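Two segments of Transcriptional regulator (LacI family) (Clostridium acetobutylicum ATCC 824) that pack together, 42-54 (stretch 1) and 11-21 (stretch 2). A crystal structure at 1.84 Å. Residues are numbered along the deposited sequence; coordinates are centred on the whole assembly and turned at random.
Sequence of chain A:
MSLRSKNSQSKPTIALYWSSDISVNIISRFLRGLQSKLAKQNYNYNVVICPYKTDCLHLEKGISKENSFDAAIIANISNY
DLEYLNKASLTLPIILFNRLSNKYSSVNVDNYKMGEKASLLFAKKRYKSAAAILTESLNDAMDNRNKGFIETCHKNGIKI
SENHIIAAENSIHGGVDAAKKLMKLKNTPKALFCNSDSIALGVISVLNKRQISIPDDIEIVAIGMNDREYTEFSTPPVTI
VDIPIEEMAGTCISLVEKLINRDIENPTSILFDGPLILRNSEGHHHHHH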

ATOM      1  N   ASN A  42     -19.654   6.714  18.008  1.00 46.96           N
ATOM      2  CA  ASN A  42     -21.019   6.221  18.162  1.00 46.80           C
ATOM      3  C   ASN A  42     -21.785   6.072  16.830  1.00 46.02           C
ATOM      4  O   ASN A  42     -22.962   6.431  16.714  1.00 45.21           O
ATOM      5  CB  ASN A  42     -21.790   7.077  19.189  1.00 47.67           C
ATOM      6  CG  ASN A  42     -23.033   6.369  19.735  1.00 50.02           C
ATOM      7  OD1 ASN A  42     -23.978   7.024  20.165  1.00 53.08           O
ATOM      8  ND2 ASN A  42     -23.037   5.029  19.711  1.00 51.97           N
ATOM      9  N   TYR A  43     -21.103   5.551  15.815  1.00 44.24           N
ATOM     10  CA  TYR A  43     -21.773   5.182  14.566  1.00 43.32           C
ATOM     11  C   TYR A  43     -22.625   6.294  13.984  1.00 42.25           C
ATOM     12  O   TYR A  43     -23.760   6.060  13.589  1.00 42.44           O
ATOM     13  CB  TYR A  43     -22.621   3.915  14.775  1.00 44.22           C
ATOM     14  CG  TYR A  43     -21.776   2.751  15.236  1.00 45.34           C
ATOM     15  CD1 TYR A  43     -21.140   1.918  14.304  1.00 45.43           C
ATOM     16  CD2 TYR A  43     -21.573   2.507  16.596  1.00 46.02           C
ATOM     17  CE1 TYR A  43     -20.341   0.867  14.713  1.00 45.05           C
ATOM     18  CE2 TYR A  43     -20.771   1.459  17.020  1.00 45.66           C
ATOM     19  CZ  TYR A  43     -20.163   0.638  16.063  1.00 45.62           C
ATOM     20  OH  TYR A  43     -19.366  -0.405  16.462  1.00 46.74           O
ATOM     21  N   ASN A  44     -22.078   7.505  13.914  1.00 40.61           N
ATOM     22  CA  ASN A  44     -22.830   8.610  13.339  1.00 39.61           C
ATOM     23  C   ASN A  44     -22.914   8.583  11.810  1.00 38.37           C
ATOM     24  O   ASN A  44     -23.662   9.369  11.210  1.00 38.19           O
ATOM     25  CB  ASN A  44     -22.314   9.954  13.866  1.00 40.39           C
ATOM     26  CG  ASN A  44     -20.926  10.308  13.353  1.00 41.82           C
ATOM     27  OD1 ASN A  44     -20.023   9.448  13.230  1.00 42.17           O
ATOM     28  ND2 ASN A  44     -20.731  11.603  13.085  1.00 42.84           N
ATOM     29  N   TYR A  45     -22.153   7.675  11.190  1.00 36.76           N
ATOM     30  CA  TYR A  45     -22.225   7.416   9.732  1.00 35.25           C
ATOM     31  C   TYR A  45     -22.439   5.933   9.460  1.00 33.68           C
ATOM     32  O   TYR A  45     -21.902   5.081  10.179  1.00 33.08           O
ATOM     33  CB  TYR A  45     -20.917   7.855   9.014  1.00 35.57           C
ATOM     34  CG  TYR A  45     -20.724   9.344   8.930  1.00 36.07           C
ATOM     35  CD1 TYR A  45     -21.313  10.091   7.907  1.00 37.02           C
ATOM     36  CD2 TYR A  45     -19.979  10.015   9.884  1.00 37.42           C
ATOM     37  CE1 TYR A  45     -21.147  11.470   7.828  1.00 38.13           C
ATOM     38  CE2 TYR A  45     -19.808  11.388   9.823  1.00 39.63           C
ATOM     39  CZ  TYR A  45     -20.403  12.110   8.802  1.00 37.83           C
ATOM     40  OH  TYR A  45     -20.230  13.477   8.756  1.00 38.64           O
ATOM     41  N   ASN A  46     -23.218   5.640   8.425  1.00 33.09           N
ATOM     42  CA  ASN A  46     -23.170   4.353   7.761  1.00 32.55           C
ATOM     43  C   ASN A  46     -21.999   4.392   6.774  1.00 31.94           C
ATOM     44  O   ASN A  46     -21.745   5.418   6.125  1.00 30.01           O
ATOM     45  CB  ASN A  46     -24.432   4.080   6.933  1.00 33.21           C
ATOM     46  CG  ASN A  46     -25.698   4.039   7.756  1.00 35.57           C
ATOM     47  OD1 ASN A  46     -26.693   4.710   7.410  1.00 39.22           O
ATOM     48  ND2 ASN A  46     -25.687   3.254   8.829  1.00 32.72           N
ATOM     49  N   VAL A  47     -21.311   3.266   6.664  1.00 31.37           N
ATOM     50  CA  VAL A  47     -20.323   3.056   5.617  1.00 31.06           C
ATOM     51  C   VAL A  47     -20.794   1.886   4.752  1.00 31.04           C
ATOM     52  O   VAL A  47     -21.404   0.924   5.236  1.00 30.79           O
ATOM     53  CB  VAL A  47     -18.913   2.747   6.223  1.00 31.57           C
ATOM     54  CG1 VAL A  47     -17.955   2.201   5.143  1.00 32.60           C
ATOM     55  CG2 VAL A  47     -18.317   4.001   6.868  1.00 32.11           C
ATOM     56  N   VAL A  48     -20.493   1.975   3.471  1.00 29.58           N
ATOM     57  CA  VAL A  48     -20.877   0.985   2.497  1.00 29.55           C
ATOM     58  C   VAL A  48     -19.608   0.760   1.675  1.00 28.42           C
ATOM     59  O   VAL A  48     -18.827   1.700   1.515  1.00 28.71           O
ATOM     60  CB  VAL A  48     -22.023   1.620   1.706  1.00 29.66           C
ATOM     61  CG1 VAL A  48     -22.032   1.228   0.296  1.00 33.49           C
ATOM     62  CG2 VAL A  48     -23.346   1.336   2.422  1.00 30.95           C
ATOM     63  N   ILE A  49     -19.325  -0.488   1.273  1.00 25.81           N
ATOM     64  CA  ILE A  49     -18.203  -0.764   0.377  1.00 23.06           C
ATOM     65  C   ILE A  49     -18.781  -1.108  -1.012  1.00 22.42           C
ATOM     66  O   ILE A  49     -19.649  -1.986  -1.125  1.00 21.39           O
ATOM     67  CB  ILE A  49     -17.300  -1.901   0.931  1.00 23.12           C
ATOM     68  CG1 ILE A  49     -16.744  -1.548   2.328  1.00 21.94           C
ATOM     69  CG2 ILE A  49     -16.157  -2.245  -0.046  1.00 22.19           C
ATOM     70  CD1 ILE A  49     -16.228  -2.803   3.067  1.00 24.93           C
ATOM     71  N   CYS A  50     -18.311  -0.395  -2.035  1.00 22.00           N
ATOM     72  CA  CYS A  50     -18.760  -0.529  -3.417  1.00 21.97           C
ATOM     73  C   CYS A  50     -17.609  -1.027  -4.304  1.00 22.86           C
ATOM     74  O   CYS A  50     -16.819  -0.225  -4.854  1.00 22.92           O
ATOM     75  CB  CYS A  50     -19.278   0.817  -3.938  1.00 23.04           C
ATOM     76  SG  CYS A  50     -20.632   1.493  -2.974  1.00 25.42           S
ATOM     77  N   PRO A  51     -17.521  -2.358  -4.475  1.00 23.27           N
ATOM     78  CA  PRO A  51     -16.569  -2.940  -5.429  1.00 22.83           C
ATOM     79  C   PRO A  51     -16.945  -2.445  -6.824  1.00 21.62           C
ATOM     80  O   PRO A  51     -18.141  -2.404  -7.164  1.00 22.65           O
ATOM     81  CB  PRO A  51     -16.843  -4.449  -5.308  1.00 22.80           C
ATOM     82  CG  PRO A  51     -17.475  -4.638  -3.973  1.00 25.16           C
ATOM     83  CD  PRO A  51     -18.333  -3.402  -3.807  1.00 23.19           C
ATOM     84  N   TYR A  52     -15.972  -2.014  -7.594  1.00 21.58           N
ATOM     85  CA  TYR A  52     -16.200  -1.701  -8.989  1.00 22.28           C
ATOM     86  C   TYR A  52     -15.024  -2.168  -9.823  1.00 23.14           C
ATOM     87  O   TYR A  52     -13.920  -2.370  -9.322  1.00 22.45           O
ATOM     88  CB  TYR A  52     -16.432  -0.196  -9.150  1.00 22.00           C
ATOM     89  CG  TYR A  52     -15.199   0.631  -8.911  1.00 19.65           C
ATOM     90  CD1 TYR A  52     -14.833   1.006  -7.614  1.00 17.09           C
ATOM     91  CD2 TYR A  52     -14.410   1.081  -9.982  1.00 20.09           C
ATOM     92  CE1 TYR A  52     -13.668   1.772  -7.399  1.00 21.95           C
ATOM     93  CE2 TYR A  52     -13.260   1.829  -9.770  1.00 20.38           C
ATOM     94  CZ  TYR A  52     -12.902   2.186  -8.471  1.00 20.79           C
ATOM     95  OH  TYR A  52     -11.764   2.962  -8.228  1.00 22.19           O
ATOM     96  N   LYS A  53     -15.257  -2.345 -11.117  1.00 24.31           N
ATOM     97  CA  LYS A  53     -14.228  -2.856 -11.999  1.00 25.33           C
ATOM     98  C   LYS A  53     -13.211  -1.770 -12.328  1.00 25.46           C
ATOM     99  O   LYS A  53     -13.579  -0.625 -12.499  1.00 24.76           O
ATOM    100  CB  LYS A  53     -14.909  -3.406 -13.266  1.00 25.62           C
ATOM    101  CG  LYS A  53     -14.022  -4.068 -14.276  1.00 31.21           C
ATOM    102  CD  LYS A  53     -14.964  -4.697 -15.345  1.00 38.83           C
ATOM    103  CE  LYS A  53     -14.287  -4.916 -16.691  1.00 44.73           C
ATOM    104  NZ  LYS A  53     -12.933  -5.555 -16.552  1.00 46.49           N
ATOM    105  N   THR A  54     -11.930  -2.127 -12.375  1.00 25.67           N
ATOM    106  CA  THR A  54     -10.871  -1.179 -12.740  1.00 27.14           C
ATOM    107  C   THR A  54     -11.314  -0.283 -13.908  1.00 27.09           C
ATOM    108  O   THR A  54     -11.885  -0.774 -14.878  1.00 25.97           O
ATOM    109  CB  THR A  54      -9.591  -1.935 -13.170  1.00 27.94           C
ATOM    110  OG1 THR A  54      -9.148  -2.765 -12.086  1.00 33.58           O
ATOM    111  CG2 THR A  54      -8.484  -0.963 -13.553  1.00 28.92           C
TER
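Stretch 2 11-21: KPTIALYWSSD

The apolar centre of the contact is divided between the two faces of a parallel pair of strands. On the face carrying Cys50 and Tyr52, Cys50 SG lies 4.6 Å from the centroid of the Tyr17 ring and 25° off its normal, a sulfur-aromatic contact over the ring face, while Cys50 CB approaches Tyr17 CE1 to 3.6 Å. Cys50 SG also reaches Ala15 CB at 4.1 Å. Tyr52, with chi1 in the p well, brings its ring back over the neighbouring strand: Tyr52 CE1 is 3.6 Å from Tyr17 CB, and Ser19 CA stands 3.9 Å from the Tyr52 ring centroid, 20° off the normal, as a CH-pi contact. Further toward the start of the strands, Val48 CG2 meets Thr13 CG2 at 3.8 Å.

The other face carries Val47, Ile49 and Pro51 from stretch 1 and Ile14, Leu16 and Trp18 from stretch 2. Ile49 CG1 lies 4.2 Å from Leu16 CD2, and Ile49 CG2 is equally far, 4.2 Å, from Trp18 CB. The Ile14 side chain turns from its bridge partner Val47 toward Tyr45, placing Ile14 CD1 4.0 Å from the centroid of the Tyr45 ring, 26° off the normal, a CH-pi contact over the ring face; Pro12 CG packs on the same residue, 3.6 Å from Tyr45 CE1.

Between these two layers of side chains the backbones are extended. Residues 13-19 run alongside 46-52 in the same direction, with axes inclined by 26° (signed crossing angle -26°) and approaching to 4.5 Å. The register is unbroken from Asn46 opposite Thr13 to Tyr52 opposite Ser19, with CA-CA distances of 4.5 to 5.2 Å. Alternate residues of each strand supply the hydrogen bonds, as parallel pairing requires: Ile14 N to Asn46 O, 2.8 Å; Val48 N to Ile14 O, 3.0 Å; Leu16 N to Val48 O, 2.8 Å; Cys50 N to Leu16 O, 2.8 Å; Trp18 N to Cys50 O, 2.9 Å; and Tyr52 N to Trp18 O, 3.0 Å. Pro51, lacking an amide hydrogen, falls at a position that donates nothing to this ladder.

Polar contacts finish both ends. At one, Asn46 N donates to Pro12 O at 3.0 Å, and the extended Lys11 side chain carries NZ to within 2.8 Å of Tyr43 O, a hydrogen bond. At the other, the bond from Ser20 N to Tyr52 O (2.9 Å) is weak, its angle only 128°, but Thr54 N donates to Ser20 OG at 2.9 Å. A water links Tyr52 OH, at 2.9 Å, to Tyr17 O (3.0 Å) and Ser19 N (2.9 Å), tying the tyrosine hydroxyl to the stretch 2 backbone.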

ATOM      1  N   LYS A  11     -29.189   8.512   8.977  1.00 38.94           N
ATOM      2  CA  LYS A  11     -27.698   8.683   9.082  1.00 38.13           C
ATOM      3  C   LYS A  11     -27.094   8.914   7.697  1.00 36.84           C
ATOM      4  O   LYS A  11     -27.540   8.305   6.725  1.00 37.23           O
ATOM      5  CB  LYS A  11     -27.048   7.430   9.667  1.00 38.30           C
ATOM      6  CG  LYS A  11     -27.046   7.307  11.161  1.00 39.52           C
ATOM      7  CD  LYS A  11     -26.459   5.963  11.515  1.00 39.94           C
ATOM      8  CE  LYS A  11     -26.624   5.706  12.989  1.00 41.15           C
ATOM      9  NZ  LYS A  11     -25.979   4.444  13.376  1.00 42.40           N
ATOM     10  N   PRO A  12     -26.068   9.777   7.599  1.00 35.83           N
ATOM     11  CA  PRO A  12     -25.430   9.953   6.273  1.00 34.49           C
ATOM     12  C   PRO A  12     -24.607   8.707   5.909  1.00 32.77           C
ATOM     13  O   PRO A  12     -24.139   8.013   6.805  1.00 32.58           O
ATOM     14  CB  PRO A  12     -24.494  11.135   6.472  1.00 34.86           C
ATOM     15  CG  PRO A  12     -24.711  11.635   7.920  1.00 36.64           C
ATOM     16  CD  PRO A  12     -25.430  10.575   8.663  1.00 35.91           C
ATOM     17  N   THR A  13     -24.428   8.442   4.619  1.00 30.63           N
ATOM     18  CA  THR A  13     -23.659   7.270   4.201  1.00 29.68           C
ATOM     19  C   THR A  13     -22.392   7.669   3.447  1.00 27.72           C
ATOM     20  O   THR A  13     -22.451   8.464   2.488  1.00 27.54           O
ATOM     21  CB  THR A  13     -24.493   6.313   3.305  1.00 29.45           C
ATOM     22  OG1 THR A  13     -25.673   5.928   4.020  1.00 31.24           O
ATOM     23  CG2 THR A  13     -23.692   5.055   2.955  1.00 30.69           C
ATOM     24  N   ILE A  14     -21.281   7.070   3.862  1.00 26.09           N
ATOM     25  CA  ILE A  14     -19.998   7.222   3.181  1.00 25.38           C
ATOM     26  C   ILE A  14     -19.690   5.923   2.402  1.00 25.11           C
ATOM     27  O   ILE A  14     -19.690   4.830   2.992  1.00 24.93           O
ATOM     28  CB  ILE A  14     -18.857   7.426   4.190  1.00 25.28           C
ATOM     29  CG1 ILE A  14     -19.120   8.671   5.070  1.00 25.34           C
ATOM     30  CG2 ILE A  14     -17.476   7.529   3.474  1.00 24.14           C
ATOM     31  CD1 ILE A  14     -18.232   8.722   6.295  1.00 27.71           C
ATOM     32  N   ALA A  15     -19.383   6.053   1.118  1.00 24.37           N
ATOM     33  CA  ALA A  15     -19.051   4.889   0.294  1.00 23.39           C
ATOM     34  C   ALA A  15     -17.531   4.759   0.132  1.00 23.37           C
ATOM     35  O   ALA A  15     -16.838   5.745  -0.187  1.00 22.53           O
ATOM     36  CB  ALA A  15     -19.734   4.976  -1.072  1.00 24.14           C
ATOM     37  N   LEU A  16     -17.035   3.540   0.336  1.00 20.67           N
ATOM     38  CA  LEU A  16     -15.669   3.214  -0.006  1.00 21.24           C
ATOM     39  C   LEU A  16     -15.720   2.513  -1.358  1.00 21.03           C
ATOM     40  O   LEU A  16     -16.189   1.367  -1.441  1.00 20.67           O
ATOM     41  CB  LEU A  16     -15.047   2.301   1.034  1.00 20.03           C
ATOM     42  CG  LEU A  16     -13.630   1.799   0.763  1.00 21.07           C
ATOM     43  CD1 LEU A  16     -12.615   2.965   0.736  1.00 21.03           C
ATOM     44  CD2 LEU A  16     -13.267   0.757   1.798  1.00 21.94           C
ATOM     45  N   TYR A  17     -15.261   3.207  -2.401  1.00 20.10           N
ATOM     46  CA  TYR A  17     -15.162   2.576  -3.718  1.00 20.83           C
ATOM     47  C   TYR A  17     -13.879   1.744  -3.816  1.00 21.04           C
ATOM     48  O   TYR A  17     -12.801   2.281  -3.630  1.00 20.07           O
ATOM     49  CB  TYR A  17     -15.208   3.637  -4.797  1.00 21.57           C
ATOM     50  CG  TYR A  17     -16.615   4.109  -4.997  1.00 23.15           C
ATOM     51  CD1 TYR A  17     -17.485   3.394  -5.815  1.00 22.46           C
ATOM     52  CD2 TYR A  17     -17.104   5.228  -4.299  1.00 25.62           C
ATOM     53  CE1 TYR A  17     -18.797   3.793  -5.990  1.00 23.87           C
ATOM     54  CE2 TYR A  17     -18.434   5.654  -4.452  1.00 25.88           C
ATOM     55  CZ  TYR A  17     -19.282   4.907  -5.300  1.00 26.21           C
ATOM     56  OH  TYR A  17     -20.590   5.285  -5.481  1.00 23.46           O
ATOM     57  N   TRP A  18     -14.044   0.455  -4.150  1.00 21.36           N
ATOM     58  CA  TRP A  18     -12.978  -0.546  -4.080  1.00 21.09           C
ATOM     59  C   TRP A  18     -12.711  -1.152  -5.464  1.00 21.38           C
ATOM     60  O   TRP A  18     -13.458  -2.039  -5.932  1.00 20.87           O
ATOM     61  CB  TRP A  18     -13.378  -1.675  -3.103  1.00 21.40           C
ATOM     62  CG  TRP A  18     -12.225  -2.592  -2.820  1.00 21.75           C
ATOM     63  CD1 TRP A  18     -11.962  -3.803  -3.395  1.00 20.82           C
ATOM     64  CD2 TRP A  18     -11.179  -2.363  -1.855  1.00 22.73           C
ATOM     65  NE1 TRP A  18     -10.794  -4.334  -2.864  1.00 20.82           N
ATOM     66  CE2 TRP A  18     -10.284  -3.446  -1.944  1.00 21.39           C
ATOM     67  CE3 TRP A  18     -10.879  -1.298  -0.977  1.00 23.09           C
ATOM     68  CZ2 TRP A  18      -9.158  -3.552  -1.113  1.00 22.16           C
ATOM     69  CZ3 TRP A  18      -9.717  -1.384  -0.187  1.00 23.81           C
ATOM     70  CH2 TRP A  18      -8.875  -2.510  -0.269  1.00 21.73           C
ATOM     71  N   SER A  19     -11.673  -0.646  -6.114  1.00 22.28           N
ATOM     72  CA  SER A  19     -11.282  -1.112  -7.459  1.00 23.24           C
ATOM     73  C   SER A  19     -10.916  -2.619  -7.490  1.00 23.34           C
ATOM     74  O   SER A  19     -10.271  -3.152  -6.568  1.00 23.56           O
ATOM     75  CB  SER A  19     -10.105  -0.273  -7.935  1.00 23.29           C
ATOM     76  OG  SER A  19      -9.771  -0.639  -9.257  1.00 28.08           O
ATOM     77  N   SER A  20     -11.318  -3.298  -8.558  1.00 24.08           N
ATOM     78  CA  SER A  20     -11.016  -4.729  -8.712  1.00 24.38           C
ATOM     79  C   SER A  20      -9.502  -5.023  -8.867  1.00 24.23           C
ATOM     80  O   SER A  20      -9.068  -6.170  -8.707  1.00 25.02           O
ATOM     81  CB  SER A  20     -11.839  -5.296  -9.901  1.00 24.81           C
ATOM     82  OG  SER A  20     -11.368  -4.728 -11.104  1.00 23.57           O
ATOM     83  N   ASP A  21      -8.689  -4.032  -9.196  1.00 23.83           N
ATOM     84  CA  ASP A  21      -7.243  -4.325  -9.318  1.00 25.86           C
ATOM     85  C   ASP A  21      -6.530  -4.474  -7.952  1.00 25.22           C
ATOM     86  O   ASP A  21      -5.418  -4.992  -7.892  1.00 25.11           O
ATOM     87  CB  ASP A  21      -6.514  -3.337 -10.237  1.00 26.62           C
ATOM     88  CG  ASP A  21      -6.580  -1.899  -9.748  1.00 29.55           C
ATOM     89  OD1 ASP A  21      -7.371  -1.576  -8.834  1.00 33.32           O
ATOM     90  OD2 ASP A  21      -5.813  -1.072 -10.297  1.00 30.71           O
TER
HETATM   91  O   HOH W   1     -10.680   2.088  -5.727  1.00 22.72           O